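Local coordinates for protein polymerase subunit PA (Dhori virus, PDB 4CGS) that forms the N-terminal, cap-snatching-type domain of the PA subunit of the viral polymerase, a protein that probably binds RNA, at residues N28-V37 / N161-L169; V99-P110 / E119-M130. All blocks are in the same frame, centred on the assembly; numbering follows the deposited sequence.

Interaction 1. Residues N28-V37 / N161-L169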
# COMPACT_ATOMS: atom_id res chain seq x y z
N ASN A 28 -13.01 -10.25 5.39
CA ASN A 28 -13.58 -9.11 6.05
C ASN A 28 -15.09 -9.16 5.98
O ASN A 28 -15.63 -9.64 4.98
CB ASN A 28 -13.09 -7.84 5.36
CG ASN A 28 -13.25 -6.58 6.21
OD1 ASN A 28 -14.35 -6.09 6.40
ND2 ASN A 28 -12.13 -6.06 6.70
N LEU A 29 -15.74 -8.69 7.04
CA LEU A 29 -17.20 -8.63 7.05
C LEU A 29 -17.76 -7.67 6.05
O LEU A 29 -18.93 -7.74 5.75
CB LEU A 29 -17.72 -8.23 8.46
CG LEU A 29 -17.47 -9.32 9.50
CD1 LEU A 29 -17.98 -8.90 10.88
CD2 LEU A 29 -18.06 -10.69 9.10
N ARG A 30 -16.93 -6.77 5.52
CA ARG A 30 -17.27 -5.82 4.46
C ARG A 30 -16.33 -6.07 3.25
O ARG A 30 -15.38 -5.33 3.03
CB ARG A 30 -17.15 -4.39 4.95
CG ARG A 30 -18.07 -4.22 6.19
CD ARG A 30 -18.57 -2.85 6.31
NE ARG A 30 -19.19 -2.55 7.58
CZ ARG A 30 -20.40 -2.90 7.98
NH1 ARG A 30 -21.24 -3.66 7.23
NH2 ARG A 30 -20.80 -2.37 9.10
N PRO A 31 -16.56 -7.15 2.51
CA PRO A 31 -15.55 -7.58 1.56
C PRO A 31 -15.30 -6.61 0.40
O PRO A 31 -14.17 -6.43 -0.03
CB PRO A 31 -16.03 -8.92 1.09
CG PRO A 31 -17.53 -8.91 1.40
CD PRO A 31 -17.65 -8.14 2.65
N LEU A 32 -16.34 -6.01 -0.14
CA LEU A 32 -16.09 -5.06 -1.26
C LEU A 32 -15.24 -3.87 -0.78
O LEU A 32 -14.26 -3.49 -1.45
CB LEU A 32 -17.45 -4.59 -1.88
CG LEU A 32 -17.27 -3.44 -2.86
CD1 LEU A 32 -16.38 -3.81 -4.06
CD2 LEU A 32 -18.63 -2.94 -3.34
N GLU A 33 -15.62 -3.31 0.34
CA GLU A 33 -14.91 -2.18 0.89
C GLU A 33 -13.44 -2.57 1.17
O GLU A 33 -12.51 -1.84 0.87
CB GLU A 33 -15.55 -1.68 2.16
CG GLU A 33 -16.94 -1.05 2.07
CD GLU A 33 -18.12 -2.02 2.02
OE1 GLU A 33 -17.96 -3.22 1.81
OE2 GLU A 33 -19.26 -1.58 2.29
N ALA A 34 -13.27 -3.71 1.80
CA ALA A 34 -11.95 -4.20 2.08
C ALA A 34 -11.17 -4.48 0.85
O ALA A 34 -9.95 -4.19 0.81
CB ALA A 34 -12.00 -5.43 2.97
N ARG A 35 -11.76 -4.98 -0.20
CA ARG A 35 -11.05 -5.27 -1.46
C ARG A 35 -10.58 -3.97 -2.08
O ARG A 35 -9.45 -3.89 -2.59
CB ARG A 35 -11.96 -6.01 -2.42
CG ARG A 35 -11.32 -6.49 -3.69
CD ARG A 35 -12.19 -7.37 -4.51
NE ARG A 35 -11.49 -7.82 -5.71
CZ ARG A 35 -12.08 -8.54 -6.67
NH1 ARG A 35 -13.38 -8.87 -6.52
NH2 ARG A 35 -11.42 -8.88 -7.80
N ILE A 36 -11.45 -2.93 -2.08
CA ILE A 36 -11.03 -1.66 -2.59
C ILE A 36 -9.89 -1.10 -1.83
O ILE A 36 -8.91 -0.66 -2.43
CB ILE A 36 -12.22 -0.67 -2.65
CG1 ILE A 36 -13.27 -1.18 -3.70
CG2 ILE A 36 -11.75 0.73 -3.03
CD1 ILE A 36 -14.61 -0.48 -3.68
N VAL A 37 -9.96 -1.07 -0.51
CA VAL A 37 -8.83 -0.62 0.31
C VAL A 37 -7.55 -1.40 0.05
O VAL A 37 -6.47 -0.81 -0.04
CB VAL A 37 -9.19 -0.53 1.79
CG1 VAL A 37 -7.96 -0.23 2.64
CG2 VAL A 37 -10.25 0.53 2.01
N ASN A 161 -22.01 6.17 -2.33
CA ASN A 161 -21.88 5.89 -0.92
C ASN A 161 -20.60 5.16 -0.59
O ASN A 161 -20.39 4.83 0.57
CB ASN A 161 -23.10 5.14 -0.38
CG ASN A 161 -24.36 5.92 -0.53
OD1 ASN A 161 -25.37 5.40 -1.07
ND2 ASN A 161 -24.33 7.17 -0.04
N LEU A 162 -19.72 4.99 -1.60
CA LEU A 162 -18.49 4.27 -1.41
C LEU A 162 -17.59 4.85 -0.30
O LEU A 162 -17.10 4.07 0.52
CB LEU A 162 -17.75 4.22 -2.72
CG LEU A 162 -16.44 3.44 -2.70
CD1 LEU A 162 -16.70 2.01 -2.28
CD2 LEU A 162 -15.79 3.55 -4.07
N LEU A 163 -17.33 6.15 -0.30
CA LEU A 163 -16.45 6.68 0.78
C LEU A 163 -17.00 6.41 2.17
O LEU A 163 -16.28 5.91 3.04
CB LEU A 163 -16.15 8.18 0.66
CG LEU A 163 -15.17 8.82 1.68
CD1 LEU A 163 -13.88 8.04 1.67
CD2 LEU A 163 -14.90 10.30 1.50
N GLU A 164 -18.28 6.68 2.35
CA GLU A 164 -18.96 6.42 3.61
C GLU A 164 -18.87 4.93 3.98
O GLU A 164 -18.52 4.60 5.12
CB GLU A 164 -20.41 6.87 3.58
CG GLU A 164 -21.10 6.77 4.94
CD GLU A 164 -22.64 6.78 4.91
OE1 GLU A 164 -23.29 6.66 3.87
OE2 GLU A 164 -23.20 6.87 6.01
N ARG A 165 -19.11 4.05 3.01
CA ARG A 165 -19.01 2.62 3.22
C ARG A 165 -17.59 2.21 3.64
O ARG A 165 -17.42 1.37 4.55
CB ARG A 165 -19.47 1.86 1.97
CG ARG A 165 -20.99 1.93 1.83
CD ARG A 165 -21.50 1.20 0.63
NE ARG A 165 -21.10 -0.17 0.65
CZ ARG A 165 -21.38 -1.03 -0.32
NH1 ARG A 165 -22.16 -0.66 -1.33
NH2 ARG A 165 -20.91 -2.29 -0.25
N MET A 166 -16.56 2.73 2.96
CA MET A 166 -15.19 2.41 3.35
C MET A 166 -14.83 2.91 4.75
O MET A 166 -14.06 2.29 5.47
CB MET A 166 -14.17 2.95 2.35
CG MET A 166 -14.09 2.11 1.07
SD MET A 166 -12.76 2.66 -0.03
CE MET A 166 -13.42 4.18 -0.66
N GLN A 167 -15.40 4.04 5.15
CA GLN A 167 -15.24 4.54 6.50
C GLN A 167 -15.93 3.67 7.54
O GLN A 167 -15.72 3.85 8.72
CB GLN A 167 -15.65 6.03 6.57
CG GLN A 167 -14.63 6.87 5.80
CD GLN A 167 -14.80 8.37 5.73
OE1 GLN A 167 -15.94 8.93 5.78
NE2 GLN A 167 -13.62 9.06 5.58
N GLU A 168 -16.82 2.80 7.08
CA GLU A 168 -17.47 1.80 7.91
C GLU A 168 -16.69 0.50 8.04
O GLU A 168 -17.18 -0.46 8.65
CB GLU A 168 -18.93 1.54 7.46
CG GLU A 168 -19.82 2.74 7.58
CD GLU A 168 -21.19 2.58 6.93
OE1 GLU A 168 -21.34 1.81 5.97
OE2 GLU A 168 -22.13 3.31 7.30
N LEU A 169 -15.50 0.38 7.44
CA LEU A 169 -14.56 -0.73 7.75
C LEU A 169 -14.25 -0.81 9.25
O LEU A 169 -13.73 0.12 9.83
CB LEU A 169 -13.29 -0.63 6.89
CG LEU A 169 -13.51 -1.18 5.49
CD1 LEU A 169 -12.48 -0.75 4.50
CD2 LEU A 169 -13.59 -2.73 5.60
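A nearly perpendicular helix-helix packing, in which Glu33 and Met166 mark the closest backbone approach, sets the start of helix 31-44 against the last helix of the domain, 162-166; the axes of the short segments cross at 95°, 9.8 Å apart at their closest. It is a worked example of a polar bond laid beside an apolar seam. Arg165, bent at its third torsion (chi3 57°), turns its guanidinium edge to Glu33 and grips a single oxygen with two nitrogens. Arg165 NE lies 2.8 Å from Glu33 OE2, and Arg165 NH2 adds a longer bond of 3.1 Å to the same OE2. Both donors come from one face of the carboxylate, well above its plane, while the oxygen stays in the guanidinium plane; the two flat groups stand 64° apart. The buried Glu33 carboxylate is thus held through one oxygen by a salt bridge. Beside the salt bridge the seam is apolar. Ile36 CD1 and Leu162 CD1 meet tip to tip at 3.5 Å. Met166 SD, in the conformer described, one of two, lies across Ile36 CG2. Trp16 of helix 13-18 also packs on Ile36. Leu169 spreads its two methyls: CD1 slides past Val37 CG2 at 3.6 Å, and CD2 sits beside the Asn28 amide. Asn28 OD1 meanwhile closes an Asx turn onto Arg30 N. At the margin, Arg30 NE donates to Glu168 O at 3.1 Å, from above the carbonyl plane.

Interaction 2. Residues V99-P110 / E119-M130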
# COMPACT_ATOMS: atom_id res chain seq x y z
N VAL A 99 9.48 -1.91 4.31
CA VAL A 99 8.44 -0.89 4.27
C VAL A 99 7.09 -1.56 4.42
O VAL A 99 6.75 -2.45 3.67
CB VAL A 99 8.50 -0.07 2.96
CG1 VAL A 99 7.42 1.03 2.98
CG2 VAL A 99 9.89 0.52 2.73
N TYR A 100 6.28 -1.06 5.36
CA TYR A 100 4.91 -1.53 5.55
C TYR A 100 4.02 -0.35 5.14
O TYR A 100 4.33 0.79 5.50
CB TYR A 100 4.66 -1.91 6.97
CG TYR A 100 5.60 -2.98 7.55
CD1 TYR A 100 6.78 -2.60 8.07
CD2 TYR A 100 5.27 -4.35 7.54
CE1 TYR A 100 7.70 -3.49 8.61
CE2 TYR A 100 6.18 -5.30 8.10
CZ TYR A 100 7.36 -4.81 8.63
OH TYR A 100 8.31 -5.69 9.19
N VAL A 101 2.94 -0.63 4.42
CA VAL A 101 2.00 0.42 3.99
C VAL A 101 0.68 0.20 4.69
O VAL A 101 0.13 -0.92 4.67
CB VAL A 101 1.82 0.36 2.49
CG1 VAL A 101 0.78 1.36 1.99
CG2 VAL A 101 3.13 0.61 1.77
N LYS A 102 0.15 1.26 5.27
CA LYS A 102 -1.12 1.29 5.90
C LYS A 102 -1.99 2.43 5.34
O LYS A 102 -1.56 3.59 5.35
CB LYS A 102 -0.93 1.35 7.48
CG LYS A 102 -0.27 0.14 8.19
CD LYS A 102 -0.51 0.12 9.71
CE LYS A 102 -0.13 -1.22 10.38
NZ LYS A 102 -0.61 -1.42 11.81
N VAL A 103 -3.19 2.10 4.93
CA VAL A 103 -4.16 3.04 4.43
C VAL A 103 -5.24 3.26 5.49
O VAL A 103 -5.91 2.35 5.94
CB VAL A 103 -4.83 2.57 3.12
CG1 VAL A 103 -5.87 3.58 2.64
CG2 VAL A 103 -3.76 2.28 2.08
N TYR A 104 -5.42 4.50 5.88
CA TYR A 104 -6.43 4.91 6.85
C TYR A 104 -7.66 5.49 6.10
O TYR A 104 -7.50 6.36 5.40
CB TYR A 104 -5.74 5.95 7.72
CG TYR A 104 -4.66 5.43 8.62
CD1 TYR A 104 -3.39 5.10 8.10
CD2 TYR A 104 -4.88 5.17 9.95
CE1 TYR A 104 -2.39 4.60 8.88
CE2 TYR A 104 -3.87 4.67 10.77
CZ TYR A 104 -2.63 4.35 10.23
OH TYR A 104 -1.59 3.86 11.01
N PRO A 105 -8.85 4.79 6.06
CA PRO A 105 -10.06 5.52 5.68
C PRO A 105 -10.17 6.68 6.71
O PRO A 105 -10.38 6.39 7.90
CB PRO A 105 -11.16 4.44 5.83
CG PRO A 105 -10.47 3.08 5.77
CD PRO A 105 -9.10 3.36 6.35
N ASP A 106 -10.04 7.96 6.33
CA ASP A 106 -9.58 8.83 7.32
C ASP A 106 -9.82 10.21 6.86
O ASP A 106 -9.17 10.70 5.93
CB ASP A 106 -8.08 8.57 7.49
CG ASP A 106 -7.43 9.32 8.71
OD1 ASP A 106 -8.17 9.98 9.49
OD2 ASP A 106 -6.20 9.22 8.91
N ASN A 107 -10.73 10.88 7.54
CA ASN A 107 -10.59 12.32 7.59
C ASN A 107 -9.49 12.44 8.65
O ASN A 107 -9.71 11.98 9.81
CB ASN A 107 -11.91 13.07 7.90
CG ASN A 107 -12.00 13.53 9.34
OD1 ASN A 107 -12.65 12.88 10.17
ND2 ASN A 107 -11.37 14.68 9.65
N GLY A 108 -8.31 12.93 8.26
CA GLY A 108 -7.25 13.19 9.26
C GLY A 108 -5.89 12.69 8.80
O GLY A 108 -5.80 12.02 7.77
N THR A 109 -4.85 13.11 9.54
CA THR A 109 -3.47 12.70 9.30
C THR A 109 -3.07 11.57 10.28
O THR A 109 -3.20 11.73 11.47
CB THR A 109 -2.46 13.85 9.45
OG1 THR A 109 -2.97 14.95 8.64
CG2 THR A 109 -1.03 13.48 9.00
N PRO A 110 -2.56 10.43 9.74
CA PRO A 110 -2.16 9.33 10.58
C PRO A 110 -1.04 9.72 11.54
O PRO A 110 -0.12 10.51 11.23
CB PRO A 110 -1.65 8.30 9.60
CG PRO A 110 -2.40 8.61 8.33
CD PRO A 110 -2.43 10.09 8.29
N GLU A 119 12.93 -0.79 9.86
CA GLU A 119 11.54 -0.71 9.33
C GLU A 119 11.10 0.72 9.10
O GLU A 119 11.42 1.64 9.89
CB GLU A 119 10.55 -1.37 10.31
CG GLU A 119 10.78 -2.87 10.55
CD GLU A 119 9.81 -3.46 11.59
OE1 GLU A 119 9.47 -2.69 12.50
OE2 GLU A 119 9.48 -4.62 11.40
N ILE A 120 10.26 0.89 8.10
CA ILE A 120 9.56 2.12 7.81
C ILE A 120 8.08 1.80 7.64
O ILE A 120 7.70 0.93 6.87
CB ILE A 120 10.08 2.78 6.48
CG1 ILE A 120 11.51 3.19 6.62
CG2 ILE A 120 9.10 3.94 6.07
CD1 ILE A 120 11.76 4.33 7.55
N PHE A 121 7.20 2.54 8.31
CA PHE A 121 5.76 2.39 8.15
C PHE A 121 5.20 3.63 7.42
O PHE A 121 4.99 4.66 8.00
CB PHE A 121 5.09 2.23 9.53
CG PHE A 121 5.19 0.82 10.16
CD1 PHE A 121 6.43 0.34 10.55
CD2 PHE A 121 4.08 -0.01 10.33
CE1 PHE A 121 6.59 -0.88 11.14
CE2 PHE A 121 4.25 -1.27 10.87
CZ PHE A 121 5.51 -1.69 11.31
N VAL A 122 4.89 3.43 6.15
CA VAL A 122 4.18 4.43 5.32
C VAL A 122 2.74 4.41 5.74
O VAL A 122 2.04 3.35 5.66
CB VAL A 122 4.34 4.12 3.81
CG1 VAL A 122 3.33 4.84 2.97
CG2 VAL A 122 5.80 4.40 3.38
N ARG A 123 2.24 5.58 6.15
CA ARG A 123 0.90 5.72 6.74
C ARG A 123 0.20 6.87 6.04
O ARG A 123 0.62 8.02 6.12
CB ARG A 123 0.93 5.97 8.25
CG ARG A 123 1.26 4.72 9.10
CD ARG A 123 1.29 5.09 10.58
NE ARG A 123 1.11 3.94 11.50
CZ ARG A 123 2.02 3.46 12.36
NH1 ARG A 123 3.25 4.00 12.44
NH2 ARG A 123 1.67 2.46 13.22
N VAL A 124 -0.81 6.53 5.25
CA VAL A 124 -1.51 7.49 4.41
C VAL A 124 -2.98 7.38 4.62
O VAL A 124 -3.53 6.28 4.85
CB VAL A 124 -1.14 7.30 2.93
CG1 VAL A 124 0.35 7.52 2.64
CG2 VAL A 124 -1.56 5.96 2.35
N SER A 125 -3.71 8.49 4.44
CA SER A 125 -5.18 8.49 4.54
C SER A 125 -5.79 8.44 3.19
O SER A 125 -5.20 8.82 2.18
CB SER A 125 -5.70 9.70 5.29
OG SER A 125 -5.70 10.86 4.45
N LEU A 126 -7.06 8.02 3.15
CA LEU A 126 -7.79 7.99 1.89
C LEU A 126 -7.87 9.38 1.24
O LEU A 126 -7.93 9.50 0.03
CB LEU A 126 -9.21 7.37 2.04
CG LEU A 126 -9.42 5.88 2.36
CD1 LEU A 126 -10.89 5.55 2.67
CD2 LEU A 126 -8.84 4.93 1.31
N SER A 127 -7.90 10.42 2.07
CA SER A 127 -8.00 11.81 1.58
C SER A 127 -6.65 12.37 1.22
O SER A 127 -6.53 13.56 0.93
CB SER A 127 -8.67 12.69 2.62
OG SER A 127 -7.94 12.67 3.77
N GLY A 128 -5.60 11.55 1.21
CA GLY A 128 -4.36 11.96 0.65
C GLY A 128 -3.36 12.55 1.65
O GLY A 128 -2.34 13.16 1.28
N GLN A 129 -3.65 12.37 2.92
CA GLN A 129 -2.74 12.83 3.97
C GLN A 129 -1.61 11.81 4.23
O GLN A 129 -1.81 10.63 4.07
CB GLN A 129 -3.48 13.13 5.30
CG GLN A 129 -4.53 14.20 5.11
CD GLN A 129 -3.98 15.54 5.49
OE1 GLN A 129 -3.94 15.88 6.67
NE2 GLN A 129 -3.50 16.28 4.52
N MET A 130 -0.45 12.31 4.66
CA MET A 130 0.68 11.48 4.93
C MET A 130 1.16 11.77 6.35
O MET A 130 1.28 12.94 6.75
CB MET A 130 1.85 11.80 3.99
CG MET A 130 1.58 11.47 2.56
SD MET A 130 2.81 12.19 1.41
CE MET A 130 2.50 14.07 1.64
O HOH W 1 -8.47 14.34 5.99
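Tyr100 and Phe121 stack face over face, offset, on two parallel strands, 97-104 and 119-125, the latter an edge strand of the chain's mixed sheet. From the strand, Tyr100 CB lies over the Phe121 ring face, 4.1 Å from its centroid, in a CH-pi contact. CG comes next, above Phe121 CE2 and CZ, and Tyr100 CD1 is closest, 3.5 Å from Phe121 CE1; the ring planes are 23° apart. Tyr100 CE1 then passes Glu119 CG at 3.7 Å, and Tyr100 OH donates to Glu119 OE2 at 2.7 Å, meeting the carboxylate from above its plane. Farther along the same face, Arg123 NE, in the conformer described, one of two, donates to Tyr104 OH at 2.7 Å, and Pro110 CB lies over one face of the Tyr104 ring, toward its rim. The backbones of Tyr100, Lys102 and Tyr104 each bond through both N and O to the neighbouring strand. On the reverse face, Val99 CG1 meets Val122 CG2 at 3.8 Å, and the valines continue toward helices 31-44, 132-137 and 140-157. Because Glu119 OE1 is already engaged by Arg84 and Ala116 N, the carboxylate that receives the Tyr100 hydroxyl is itself held, so hydrogen bonding and stacking together fix where the tyrosine ring lies.

Overall arrangement
The two contacts illustrate how the C-terminal helix of a domain is joined to an early helix that also packs on the sheet. Their centres lie about 16 Å apart, and interaction 2 falls within the long chain excursion that separates the two segments of interaction 1. They meet directly where helix 162-166 passes the loops that follow the strands: Met166 O is 3.6 Å from Pro105 CB, and Leu163 CD1 is 4.0 Å from Leu126 CD1. Helix 31-44 is shared: its first turns carry interaction 1, while Lys41 packs on strand 97-104 and Ile40 on Leu126, just past strand 119-125. Helix 140-157 likewise touches both, through Ser157 and Tyr154. No bound metal or ligand takes part in either contact.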